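Local coordinates for protein rhamnogalacturonan endolyase YesW (Bacillus subtilis, PDB 2Z8S) that cleaves rhamnogalacturonan of plant cell walls as a secreted, calcium- or manganese-requiring polysaccharide lyase of family 11, acting endolytically by elimination, at residues 243-248 against 302-307; 292-297 against 308-313; 356-361 against 382-387. All coordinates share one frame; numbering follows the deposited sequence. Where two conformers were deposited one is given.

Interaction 1 (243-248 against 302-307); sequences VTANFE and GKLSKL
Glu-248 and Lys-306 reach across from the two chain segments and close a salt bridge, with Lys-306 NZ 2.9 Å from Glu-248 OE1. The ammonium group meets this oxygen on its syn side, 15° out of the carboxylate plane, and the two side chains cross at about a right angle. The lysine leaves the backbone extended, then bends at chi3 (89°), which swings CE and NZ round to the acid. Both residues also touch a crystal neighbour, and their exact pose may owe something to the lattice.

The rest of the contact is apolar. Leu-304 carries it: its CB lies 4.0 Å from Val-243 CG1, and its CD2 reaches Ala-245 CB at 3.9 Å, so the side chain spans the two residues that face it. The isobutyl group swings out opposite the backbone N and extends across the gap. The second methyl of Val-243, CG2, rests 3.4 Å from the carbonyl oxygen of Gly-302, in the tight turn before strand 303-311.

No backbone hydrogen bond links the segments, although they run within 7° of each other. Val-243 and Ala-245 bond instead to Val-233 and Leu-231 in their own sheet, while Ser-305 and Leu-307 bond to Asn-298 and Ala-296 in theirs. Leu-304 also packs on Tyr-297 and Leu-231, thereby touching both sheets. Strands 241-246 and 303-311, on which the segments lie, are each the last strand of a four-stranded antiparallel sheet, an arrangement consistent with the outer edges of successive blades meeting in a beta-propeller.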
ATOM      1  N   VAL A 243      11.473 -17.732  -9.800  1.00 23.13           N
ATOM      2  CA  VAL A 243      11.895 -18.701  -8.797  1.00 23.10           C
ATOM      3  C   VAL A 243      10.716 -19.093  -7.927  1.00 22.70           C
ATOM      4  O   VAL A 243       9.871 -18.268  -7.601  1.00 22.80           O
ATOM      5  CB  VAL A 243      13.036 -18.151  -7.917  1.00 23.36           C
ATOM      6  CG1 VAL A 243      13.435 -19.162  -6.845  1.00 24.00           C
ATOM      7  CG2 VAL A 243      14.259 -17.809  -8.779  1.00 23.96           C
ATOM      8  N   THR A 244      10.654 -20.368  -7.577  1.00 22.21           N
ATOM      9  CA  THR A 244       9.690 -20.835  -6.612  1.00 21.75           C
ATOM     10  C   THR A 244      10.419 -21.669  -5.585  1.00 21.70           C
ATOM     11  O   THR A 244      10.982 -22.705  -5.926  1.00 22.05           O
ATOM     12  CB  THR A 244       8.607 -21.683  -7.278  1.00 21.69           C
ATOM     13  OG1 THR A 244       7.888 -20.879  -8.217  1.00 21.29           O
ATOM     14  CG2 THR A 244       7.644 -22.222  -6.256  1.00 21.37           C
ATOM     15  N   ALA A 245      10.435 -21.200  -4.342  1.00 21.63           N
ATOM     16  CA  ALA A 245      10.869 -22.019  -3.212  1.00 21.67           C
ATOM     17  C   ALA A 245       9.656 -22.402  -2.360  1.00 21.84           C
ATOM     18  O   ALA A 245       8.536 -21.933  -2.605  1.00 21.70           O
ATOM     19  CB  ALA A 245      11.901 -21.281  -2.381  1.00 21.78           C
ATOM     20  N   ASN A 246       9.872 -23.263  -1.371  1.00 21.80           N
ATOM     21  CA  ASN A 246       8.813 -23.624  -0.444  1.00 21.79           C
ATOM     22  C   ASN A 246       8.484 -22.434   0.442  1.00 21.82           C
ATOM     23  O   ASN A 246       9.392 -21.722   0.885  1.00 21.81           O
ATOM     24  CB  ASN A 246       9.203 -24.844   0.396  1.00 21.81           C
ATOM     25  CG  ASN A 246       8.947 -26.148  -0.330  1.00 22.46           C
ATOM     26  OD1 ASN A 246       9.730 -26.563  -1.175  1.00 22.74           O
ATOM     27  ND2 ASN A 246       7.833 -26.798  -0.009  1.00 23.86           N
ATOM     28  N   PHE A 247       7.193 -22.203   0.683  1.00 21.61           N
ATOM     29  CA  PHE A 247       6.785 -21.057   1.479  1.00 21.48           C
ATOM     30  C   PHE A 247       7.243 -21.166   2.922  1.00 21.88           C
ATOM     31  O   PHE A 247       7.117 -22.211   3.561  1.00 22.15           O
ATOM     32  CB  PHE A 247       5.273 -20.816   1.440  1.00 21.21           C
ATOM     33  CG  PHE A 247       4.847 -19.601   2.226  1.00 20.23           C
ATOM     34  CD1 PHE A 247       4.955 -18.333   1.675  1.00 18.45           C
ATOM     35  CD2 PHE A 247       4.389 -19.725   3.532  1.00 18.93           C
ATOM     36  CE1 PHE A 247       4.599 -17.217   2.403  1.00 17.71           C
ATOM     37  CE2 PHE A 247       4.029 -18.605   4.263  1.00 18.42           C
ATOM     38  CZ  PHE A 247       4.136 -17.350   3.697  1.00 18.84           C
ATOM     39  N   GLU A 248       7.779 -20.070   3.429  1.00 22.10           N
ATOM     40  CA  GLU A 248       7.987 -19.924   4.846  1.00 22.52           C
ATOM     41  C   GLU A 248       7.461 -18.562   5.262  1.00 22.49           C
ATOM     42  O   GLU A 248       7.594 -17.609   4.506  1.00 22.75           O
ATOM     43  CB  GLU A 248       9.451 -20.090   5.201  1.00 22.72           C
ATOM     44  CG  GLU A 248       9.755 -21.445   5.772  1.00 24.44           C
ATOM     45  CD  GLU A 248      11.217 -21.754   5.712  1.00 26.46           C
ATOM     46  OE1 GLU A 248      11.899 -21.561   6.739  1.00 27.60           O
ATOM     47  OE2 GLU A 248      11.685 -22.164   4.629  1.00 27.83           O
ATOM     48  N   GLY A 302      18.943 -13.562  -9.395  1.00 28.89           N
ATOM     49  CA  GLY A 302      18.125 -14.719  -9.741  1.00 28.78           C
ATOM     50  C   GLY A 302      17.976 -15.740  -8.632  1.00 28.95           C
ATOM     51  O   GLY A 302      17.576 -16.872  -8.896  1.00 29.09           O
ATOM     52  N   LYS A 303      18.292 -15.343  -7.396  1.00 28.95           N
ATOM     53  CA  LYS A 303      18.225 -16.238  -6.233  1.00 29.01           C
ATOM     54  C   LYS A 303      17.298 -15.733  -5.137  1.00 28.44           C
ATOM     55  O   LYS A 303      17.424 -14.599  -4.680  1.00 28.45           O
ATOM     56  CB  LYS A 303      19.610 -16.433  -5.621  1.00 29.34           C
ATOM     57  CG  LYS A 303      20.283 -17.741  -5.975  1.00 31.49           C
ATOM     58  CD  LYS A 303      21.393 -17.542  -7.004  1.00 34.54           C
ATOM     59  CE  LYS A 303      22.308 -18.768  -7.057  1.00 35.46           C
ATOM     60  NZ  LYS A 303      23.508 -18.507  -7.900  1.00 35.75           N
ATOM     61  N   LEU A 304      16.382 -16.589  -4.701  1.00 27.79           N
ATOM     62  CA  LEU A 304      15.590 -16.314  -3.511  1.00 27.16           C
ATOM     63  C   LEU A 304      16.332 -16.838  -2.280  1.00 26.99           C
ATOM     64  O   LEU A 304      16.782 -17.983  -2.263  1.00 26.79           O
ATOM     65  CB  LEU A 304      14.207 -16.950  -3.633  1.00 27.11           C
ATOM     66  CG  LEU A 304      13.225 -16.705  -2.494  1.00 26.71           C
ATOM     67  CD1 LEU A 304      12.977 -15.215  -2.302  1.00 26.56           C
ATOM     68  CD2 LEU A 304      11.938 -17.436  -2.793  1.00 27.26           C
ATOM     69  N   SER A 305      16.463 -15.991  -1.263  0.50 26.87           N
ATOM     70  CA  SER A 305      17.230 -16.337  -0.069  0.50 26.82           C
ATOM     71  C   SER A 305      16.511 -15.930   1.210  0.50 27.01           C
ATOM     72  O   SER A 305      16.010 -14.809   1.324  0.50 26.98           O
ATOM     73  CB  SER A 305      18.626 -15.706  -0.112  0.50 26.71           C
ATOM     74  OG  SER A 305      18.565 -14.302   0.064  0.50 26.16           O
ATOM     75  N   LYS A 306      16.471 -16.849   2.171  1.00 27.08           N
ATOM     76  CA  LYS A 306      15.863 -16.578   3.463  1.00 27.32           C
ATOM     77  C   LYS A 306      16.870 -15.807   4.312  1.00 27.32           C
ATOM     78  O   LYS A 306      18.003 -16.245   4.469  1.00 27.33           O
ATOM     79  CB  LYS A 306      15.450 -17.887   4.130  1.00 27.29           C
ATOM     80  CG  LYS A 306      14.722 -17.712   5.442  1.00 28.00           C
ATOM     81  CD  LYS A 306      14.162 -19.027   5.943  1.00 29.88           C
ATOM     82  CE  LYS A 306      15.171 -19.776   6.800  1.00 31.36           C
ATOM     83  NZ  LYS A 306      14.776 -21.205   6.930  1.00 31.62           N
ATOM     84  N   LEU A 307      16.461 -14.650   4.831  1.00 27.50           N
ATOM     85  CA  LEU A 307      17.355 -13.776   5.598  1.00 27.51           C
ATOM     86  C   LEU A 307      17.323 -14.071   7.080  1.00 27.55           C
ATOM     87  O   LEU A 307      18.358 -14.098   7.734  1.00 27.82           O
ATOM     88  CB  LEU A 307      17.018 -12.297   5.392  1.00 27.46           C
ATOM     89  CG  LEU A 307      17.324 -11.561   4.085  1.00 27.76           C
ATOM     90  CD1 LEU A 307      17.396 -10.065   4.374  1.00 26.85           C
ATOM     91  CD2 LEU A 307      18.612 -12.050   3.407  1.00 28.14           C
TER

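Interaction 2 (292-297 against 308-313); sequences TMLVAY and WTLDSS
Thr-292 and Ser-312 hold one end of this strand pair through two hydrogen bonds. Thr-292 N donates to Ser-312 OG at 2.7 Å, and Ser-312 N returns a bond to Thr-292 O in the carbonyl plane; the serine hydroxyl stands between its own backbone N and carbonyl carbon (chi1 64°), turned to the waiting amide. Thr-292 OG1 bonds to Ala-290 O.

Met-293 lies alongside Asp-311, pointing the same way. A bend at chi3 (79°) brings its CE to 3.3 Å from Asp-311 OD2 and 3.7 Å from Thr-309 CG2. At Leu-294 the strands form a hydrogen-bonded pair with Leu-310, whose N meets Leu-294 O at 2.7 Å and nearly straight. The same carbonyl oxygen lies at the edge of the Trp-308 ring, 3.3 Å from CZ3. These strands, 293-300 and 303-311, make the outer hairpin of a four-stranded sheet, consistent with one propeller blade; Leu-294, Trp-308 and Leu-310 cover strand 346-348 of the next sheet.

Val-295 forms a non-hydrogen-bonded pair with Thr-309, the two side chains side by side on the face that also bears Met-293 and Asp-311. Ala-296 donates its N to Trp-308 O, while its CB sits over the six-membered ring of Trp-308, 3.7 Å from the centroid, in a CH-pi contact. Trp-308 NE1 bonds to the backbone oxygen of His-350, itself a calcium ligand, in the loop after strand 346-348. Replacing Trp-308 by alanine would probably leave the His-350 carbonyl without its indole donor and open a gap over the methyl of Ala-296. Tyr-297 sends its hydroxyl to the backbone oxygen of Glu-248.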
ATOM      1  N   THR A 292       3.152 -16.443  15.905  1.00 19.92           N
ATOM      2  CA  THR A 292       3.438 -15.388  14.954  1.00 19.97           C
ATOM      3  C   THR A 292       4.822 -15.583  14.349  1.00 20.12           C
ATOM      4  O   THR A 292       5.824 -15.696  15.061  1.00 19.90           O
ATOM      5  CB  THR A 292       3.389 -14.018  15.641  1.00 19.96           C
ATOM      6  OG1 THR A 292       2.056 -13.752  16.091  1.00 19.90           O
ATOM      7  CG2 THR A 292       3.826 -12.939  14.688  1.00 19.91           C
ATOM      8  N   MET A 293       4.876 -15.613  13.027  1.00 20.30           N
ATOM      9  CA  MET A 293       6.145 -15.782  12.350  1.00 20.51           C
ATOM     10  C   MET A 293       6.388 -14.740  11.269  1.00 20.96           C
ATOM     11  O   MET A 293       5.504 -14.429  10.477  1.00 20.87           O
ATOM     12  CB  MET A 293       6.257 -17.190  11.784  1.00 20.52           C
ATOM     13  CG  MET A 293       6.349 -18.263  12.848  1.00 20.01           C
ATOM     14  SD  MET A 293       6.506 -19.891  12.135  1.00 20.03           S
ATOM     15  CE  MET A 293       8.244 -19.942  11.687  1.00 20.18           C
ATOM     16  N   LEU A 294       7.591 -14.186  11.268  1.00 21.35           N
ATOM     17  CA  LEU A 294       8.000 -13.269  10.226  1.00 22.02           C
ATOM     18  C   LEU A 294       9.265 -13.825   9.642  1.00 22.48           C
ATOM     19  O   LEU A 294      10.244 -13.989  10.355  1.00 22.91           O
ATOM     20  CB  LEU A 294       8.301 -11.871  10.780  1.00 21.83           C
ATOM     21  CG  LEU A 294       7.200 -10.951  11.293  1.00 21.21           C
ATOM     22  CD1 LEU A 294       7.001 -11.176  12.756  1.00 21.04           C
ATOM     23  CD2 LEU A 294       7.575  -9.515  11.041  1.00 20.40           C
ATOM     24  N   VAL A 295       9.246 -14.123   8.353  1.00 22.84           N
ATOM     25  CA  VAL A 295      10.466 -14.470   7.665  1.00 23.44           C
ATOM     26  C   VAL A 295      10.773 -13.465   6.556  1.00 23.65           C
ATOM     27  O   VAL A 295       9.884 -13.020   5.831  1.00 23.43           O
ATOM     28  CB  VAL A 295      10.454 -15.925   7.163  1.00 23.55           C
ATOM     29  CG1 VAL A 295       9.247 -16.173   6.339  1.00 24.62           C
ATOM     30  CG2 VAL A 295      11.705 -16.248   6.354  1.00 23.86           C
ATOM     31  N   ALA A 296      12.053 -13.113   6.472  1.00 23.96           N
ATOM     32  CA  ALA A 296      12.576 -12.136   5.537  1.00 23.96           C
ATOM     33  C   ALA A 296      13.303 -12.815   4.395  1.00 24.17           C
ATOM     34  O   ALA A 296      14.037 -13.779   4.610  1.00 24.39           O
ATOM     35  CB  ALA A 296      13.515 -11.224   6.250  1.00 24.05           C
ATOM     36  N   TYR A 297      13.102 -12.293   3.187  1.00 24.37           N
ATOM     37  CA  TYR A 297      13.734 -12.811   1.984  1.00 24.67           C
ATOM     38  C   TYR A 297      14.393 -11.709   1.182  1.00 24.90           C
ATOM     39  O   TYR A 297      13.927 -10.567   1.159  1.00 24.96           O
ATOM     40  CB  TYR A 297      12.718 -13.481   1.058  1.00 24.75           C
ATOM     41  CG  TYR A 297      12.009 -14.676   1.632  1.00 25.26           C
ATOM     42  CD1 TYR A 297      12.484 -15.962   1.398  1.00 25.52           C
ATOM     43  CD2 TYR A 297      10.847 -14.525   2.390  1.00 25.33           C
ATOM     44  CE1 TYR A 297      11.835 -17.064   1.915  1.00 24.85           C
ATOM     45  CE2 TYR A 297      10.197 -15.619   2.911  1.00 24.97           C
ATOM     46  CZ  TYR A 297      10.701 -16.881   2.667  1.00 24.78           C
ATOM     47  OH  TYR A 297      10.064 -17.970   3.174  1.00 25.73           O
ATOM     48  N   TRP A 308      16.120 -14.240   7.612  1.00 27.51           N
ATOM     49  CA  TRP A 308      15.929 -14.628   8.999  1.00 27.39           C
ATOM     50  C   TRP A 308      14.477 -14.977   9.239  1.00 27.30           C
ATOM     51  O   TRP A 308      13.594 -14.631   8.450  1.00 26.90           O
ATOM     52  CB  TRP A 308      16.376 -13.530   9.988  1.00 27.60           C
ATOM     53  CG  TRP A 308      15.894 -12.121   9.682  1.00 27.80           C
ATOM     54  CD1 TRP A 308      16.643 -11.095   9.181  1.00 28.08           C
ATOM     55  CD2 TRP A 308      14.571 -11.589   9.874  1.00 27.69           C
ATOM     56  NE1 TRP A 308      15.874  -9.961   9.046  1.00 28.23           N
ATOM     57  CE2 TRP A 308      14.599 -10.236   9.458  1.00 27.57           C
ATOM     58  CE3 TRP A 308      13.366 -12.124  10.348  1.00 28.03           C
ATOM     59  CZ2 TRP A 308      13.469  -9.411   9.505  1.00 27.54           C
ATOM     60  CZ3 TRP A 308      12.236 -11.299  10.391  1.00 27.96           C
ATOM     61  CH2 TRP A 308      12.302  -9.958   9.974  1.00 27.58           C
ATOM     62  N   THR A 309      14.240 -15.658  10.349  1.00 27.17           N
ATOM     63  CA  THR A 309      12.901 -15.928  10.796  1.00 27.01           C
ATOM     64  C   THR A 309      12.784 -15.420  12.219  1.00 27.09           C
ATOM     65  O   THR A 309      13.712 -15.561  13.012  1.00 27.14           O
ATOM     66  CB  THR A 309      12.599 -17.427  10.736  1.00 27.01           C
ATOM     67  OG1 THR A 309      12.998 -17.932   9.461  1.00 27.15           O
ATOM     68  CG2 THR A 309      11.124 -17.684  10.906  1.00 27.17           C
ATOM     69  N   LEU A 310      11.667 -14.770  12.516  1.00 27.12           N
ATOM     70  CA  LEU A 310      11.266 -14.553  13.888  1.00 27.26           C
ATOM     71  C   LEU A 310      10.080 -15.469  14.131  1.00 27.85           C
ATOM     72  O   LEU A 310       9.184 -15.591  13.292  1.00 27.85           O
ATOM     73  CB  LEU A 310      10.911 -13.095  14.167  1.00 27.04           C
ATOM     74  CG  LEU A 310      10.215 -12.796  15.499  1.00 26.68           C
ATOM     75  CD1 LEU A 310      10.966 -13.378  16.674  1.00 26.68           C
ATOM     76  CD2 LEU A 310      10.027 -11.306  15.699  1.00 26.89           C
ATOM     77  N   ASP A 311      10.111 -16.127  15.280  1.00 28.39           N
ATOM     78  CA  ASP A 311       9.145 -17.130  15.638  1.00 28.86           C
ATOM     79  C   ASP A 311       8.753 -16.836  17.071  1.00 29.51           C
ATOM     80  O   ASP A 311       9.608 -16.846  17.954  1.00 29.83           O
ATOM     81  CB  ASP A 311       9.802 -18.502  15.529  1.00 28.65           C
ATOM     82  CG  ASP A 311       8.806 -19.631  15.544  1.00 28.62           C
ATOM     83  OD1 ASP A 311       7.787 -19.536  16.265  1.00 28.84           O
ATOM     84  OD2 ASP A 311       9.050 -20.623  14.831  1.00 27.48           O
ATOM     85  N   SER A 312       7.475 -16.543  17.298  1.00 30.16           N
ATOM     86  CA  SER A 312       6.979 -16.202  18.630  1.00 30.81           C
ATOM     87  C   SER A 312       7.082 -17.398  19.567  1.00 31.54           C
ATOM     88  O   SER A 312       7.373 -17.248  20.755  1.00 31.66           O
ATOM     89  CB  SER A 312       5.528 -15.740  18.550  1.00 30.75           C
ATOM     90  OG  SER A 312       4.689 -16.787  18.095  1.00 30.87           O
ATOM     91  N   SER A 313       6.860 -18.583  19.004  1.00 32.35           N
ATOM     92  CA  SER A 313       6.851 -19.829  19.752  1.00 33.27           C
ATOM     93  C   SER A 313       8.246 -20.302  20.147  1.00 33.98           C
ATOM     94  O   SER A 313       8.367 -21.230  20.945  1.00 34.25           O
ATOM     95  CB  SER A 313       6.129 -20.926  18.958  1.00 33.34           C
ATOM     96  OG  SER A 313       6.936 -21.416  17.895  1.00 33.12           O
TER

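Interaction 3 (356-361 against 382-387); sequences YSTGLG and QVHEDK. With CA (calcium ion), chain E.
His-384 lays its imidazole against the turn at Leu-360 and Gly-361. Its CB begins 3.9 Å from Leu-360 O, and CG, placed beside the backbone N and anti to the carbonyl carbon (chi1 -63°), sets the ring against that turn. CD2 meets two backbone oxygens, those of Leu-360 and Gly-361, each 3.1 Å away; Gly-361 O lies at the ring edge, near its plane. Over one face sits Leu-360 CB, 3.7 Å from the ring centroid, as a CH-pi contact, and Leu-360 CD1 continues to CE1 at 4.0 Å. Of the two nitrogens, ND1 bonds to Gly-392 O and NE2 to Ser-345 OG, a hydroxyl that also bonds to Gly-361 O and Gln-382 OE1.

Beside the base of the ring, a water bridges the segments, donating to Leu-360 O at 2.8 Å and accepting from Asp-386 N. Glu-385, directly after His-384 in the chain, instead binds calcium through OE1, 2.0 Å from the ion; His-326, His-362, Asp-364 and two waters complete six ligands.

The contact joins the loops following strands 354-357 and 379-383, which belong to two four-stranded sheets, consistent with propeller blades. With no direct hydrogen bond between the segments, their fit rests on the covered ring face, carbonyl contacts and shared outside partners, and bonds at both nitrogens are likely to fix the rotation of His-384.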
ATOM      1  N   TYR A 356      10.223  -4.809  20.903  1.00 23.98           N
ATOM      2  CA  TYR A 356       9.337  -4.598  22.025  1.00 23.38           C
ATOM      3  C   TYR A 356       7.984  -5.161  21.696  1.00 23.21           C
ATOM      4  O   TYR A 356       7.635  -5.332  20.526  1.00 23.54           O
ATOM      5  CB  TYR A 356       9.193  -3.113  22.330  1.00 23.29           C
ATOM      6  CG  TYR A 356       8.597  -2.293  21.195  1.00 23.47           C
ATOM      7  CD1 TYR A 356       7.230  -2.324  20.921  1.00 23.06           C
ATOM      8  CD2 TYR A 356       9.401  -1.474  20.407  1.00 23.11           C
ATOM      9  CE1 TYR A 356       6.685  -1.575  19.892  1.00 23.09           C
ATOM     10  CE2 TYR A 356       8.860  -0.713  19.380  1.00 23.30           C
ATOM     11  CZ  TYR A 356       7.502  -0.764  19.136  1.00 23.28           C
ATOM     12  OH  TYR A 356       6.960  -0.018  18.126  1.00 23.36           O
ATOM     13  N   SER A 357       7.233  -5.458  22.743  1.00 22.81           N
ATOM     14  CA  SER A 357       5.812  -5.684  22.623  1.00 22.38           C
ATOM     15  C   SER A 357       5.143  -4.768  23.620  1.00 21.78           C
ATOM     16  O   SER A 357       5.539  -4.722  24.777  1.00 21.43           O
ATOM     17  CB  SER A 357       5.465  -7.127  22.939  1.00 22.46           C
ATOM     18  OG  SER A 357       4.067  -7.252  23.070  1.00 23.01           O
ATOM     19  N   THR A 358       4.149  -4.019  23.160  1.00 21.44           N
ATOM     20  CA  THR A 358       3.318  -3.222  24.058  1.00 21.22           C
ATOM     21  C   THR A 358       2.428  -4.144  24.885  1.00 20.83           C
ATOM     22  O   THR A 358       1.865  -3.724  25.893  1.00 20.67           O
ATOM     23  CB  THR A 358       2.444  -2.191  23.305  1.00 21.13           C
ATOM     24  OG1 THR A 358       1.411  -2.864  22.568  1.00 22.06           O
ATOM     25  CG2 THR A 358       3.292  -1.375  22.353  1.00 21.31           C
ATOM     26  N   GLY A 359       2.316  -5.399  24.443  1.00 20.48           N
ATOM     27  CA  GLY A 359       1.480  -6.402  25.102  1.00 20.24           C
ATOM     28  C   GLY A 359      -0.012  -6.150  24.926  1.00 20.13           C
ATOM     29  O   GLY A 359      -0.842  -6.935  25.400  1.00 20.22           O
ATOM     30  N   LEU A 360      -0.345  -5.059  24.236  1.00 19.45           N
ATOM     31  CA  LEU A 360      -1.722  -4.656  23.998  1.00 18.86           C
ATOM     32  C   LEU A 360      -2.429  -5.486  22.916  1.00 18.72           C
ATOM     33  O   LEU A 360      -3.641  -5.357  22.715  1.00 18.97           O
ATOM     34  CB  LEU A 360      -1.774  -3.165  23.662  1.00 18.88           C
ATOM     35  CG  LEU A 360      -1.195  -2.207  24.704  1.00 18.23           C
ATOM     36  CD1 LEU A 360      -1.134  -0.821  24.137  1.00 16.61           C
ATOM     37  CD2 LEU A 360      -2.012  -2.227  25.988  1.00 17.73           C
ATOM     38  N   GLY A 361      -1.674  -6.329  22.221  1.00 18.25           N
ATOM     39  CA  GLY A 361      -2.254  -7.333  21.336  1.00 18.03           C
ATOM     40  C   GLY A 361      -2.805  -6.881  19.994  1.00 18.10           C
ATOM     41  O   GLY A 361      -2.508  -5.792  19.491  1.00 18.22           O
ATOM     42  N   GLN A 382      -2.181   2.884  17.062  1.00 16.84           N
ATOM     43  CA  GLN A 382      -2.706   1.564  16.876  1.00 16.56           C
ATOM     44  C   GLN A 382      -3.994   1.438  17.653  1.00 16.60           C
ATOM     45  O   GLN A 382      -4.110   1.964  18.772  1.00 16.48           O
ATOM     46  CB  GLN A 382      -1.705   0.542  17.383  1.00 16.54           C
ATOM     47  CG  GLN A 382      -2.115  -0.876  17.105  1.00 16.53           C
ATOM     48  CD  GLN A 382      -1.237  -1.878  17.794  1.00 16.74           C
ATOM     49  OE1 GLN A 382      -0.463  -1.539  18.698  1.00 17.25           O
ATOM     50  NE2 GLN A 382      -1.363  -3.132  17.389  1.00 15.81           N
ATOM     51  N   VAL A 383      -4.957   0.750  17.047  1.00 16.25           N
ATOM     52  CA  VAL A 383      -6.174   0.386  17.740  1.00 16.36           C
ATOM     53  C   VAL A 383      -6.145  -1.106  18.040  1.00 16.91           C
ATOM     54  O   VAL A 383      -5.408  -1.860  17.399  1.00 16.87           O
ATOM     55  CB  VAL A 383      -7.404   0.793  16.956  1.00 16.10           C
ATOM     56  CG1 VAL A 383      -7.409   2.309  16.809  1.00 16.38           C
ATOM     57  CG2 VAL A 383      -7.437   0.113  15.599  1.00 15.11           C
ATOM     58  N   HIS A 384      -6.928  -1.528  19.028  1.00 17.41           N
ATOM     59  CA  HIS A 384      -6.818  -2.881  19.547  1.00 17.89           C
ATOM     60  C   HIS A 384      -8.157  -3.563  19.661  1.00 18.66           C
ATOM     61  O   HIS A 384      -9.162  -2.958  20.037  1.00 18.63           O
ATOM     62  CB  HIS A 384      -6.084  -2.883  20.879  1.00 17.65           C
ATOM     63  CG  HIS A 384      -4.672  -2.406  20.774  1.00 17.41           C
ATOM     64  ND1 HIS A 384      -4.337  -1.070  20.794  1.00 17.48           N
ATOM     65  CD2 HIS A 384      -3.514  -3.083  20.602  1.00 17.24           C
ATOM     66  CE1 HIS A 384      -3.028  -0.948  20.668  1.00 18.12           C
ATOM     67  NE2 HIS A 384      -2.505  -2.155  20.550  1.00 18.23           N
ATOM     68  N   GLU A 385      -8.150  -4.842  19.323  1.00 19.57           N
ATOM     69  CA  GLU A 385      -9.373  -5.602  19.176  1.00 20.55           C
ATOM     70  C   GLU A 385      -9.901  -6.127  20.499  1.00 21.36           C
ATOM     71  O   GLU A 385     -11.105  -6.076  20.741  1.00 22.18           O
ATOM     72  CB  GLU A 385      -9.153  -6.753  18.196  1.00 20.24           C
ATOM     73  CG  GLU A 385     -10.414  -7.444  17.767  1.00 19.55           C
ATOM     74  CD  GLU A 385     -10.187  -8.283  16.556  1.00 20.35           C
ATOM     75  OE1 GLU A 385     -10.051  -7.713  15.452  1.00 20.10           O
ATOM     76  OE2 GLU A 385     -10.121  -9.521  16.699  1.00 20.57           O
ATOM     77  N   ASP A 386      -8.998  -6.635  21.337  1.00 22.13           N
ATOM     78  CA  ASP A 386      -9.340  -7.231  22.613  1.00 22.73           C
ATOM     79  C   ASP A 386      -9.975  -6.215  23.546  1.00 23.10           C
ATOM     80  O   ASP A 386      -9.383  -5.180  23.828  1.00 22.82           O
ATOM     81  CB  ASP A 386      -8.074  -7.803  23.252  1.00 23.15           C
ATOM     82  CG  ASP A 386      -8.333  -8.468  24.602  1.00 23.73           C
ATOM     83  OD1 ASP A 386      -9.457  -8.983  24.814  1.00 24.71           O
ATOM     84  OD2 ASP A 386      -7.405  -8.480  25.444  1.00 23.43           O
ATOM     85  N   LYS A 387     -11.171  -6.535  24.037  1.00 24.05           N
ATOM     86  CA  LYS A 387     -11.927  -5.630  24.914  1.00 24.95           C
ATOM     87  C   LYS A 387     -11.290  -5.356  26.287  1.00 25.14           C
ATOM     88  O   LYS A 387     -11.579  -4.339  26.905  1.00 25.29           O
ATOM     89  CB  LYS A 387     -13.394  -6.067  25.046  1.00 25.09           C
ATOM     90  CG  LYS A 387     -13.652  -7.461  25.602  1.00 26.92           C
ATOM     91  CD  LYS A 387     -14.983  -7.988  25.045  1.00 29.72           C
ATOM     92  CE  LYS A 387     -15.360  -9.390  25.565  1.00 31.17           C
ATOM     93  NZ  LYS A 387     -16.621  -9.368  26.374  1.00 31.38           N
TER
HETATM   94 CA    CA E 640      -8.969  -8.138  13.885  1.00  4.45          CA
HETATM   95  O   HOH W   1      -5.799  -6.570  21.341  1.00 13.31           O
HETATM   96  O   HOH W   2      -9.235  -9.996  14.581  1.00 20.95           O
HETATM   97  O   HOH W   3     -10.980  -7.914  12.872  1.00  2.00           O

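Interactions 1 and 2 share strand 303-311 and are physically joined, Lys-306 CG packing on Val-295 CG2. They differ in kind. Interaction 1 is a surface contact between two sheets, held by a charge pair and a few aliphatic contacts, whereas interaction 2 is a largely buried pairing within one sheet, built on backbone bonds. Interaction 3 is also buried but stands apart, its nearest atoms about 8 Å from interaction 2 and about 18 Å from interaction 1. It joins the loops that follow strands of two further sheets through an aromatic face and a water, and it alone contributes a calcium ligand.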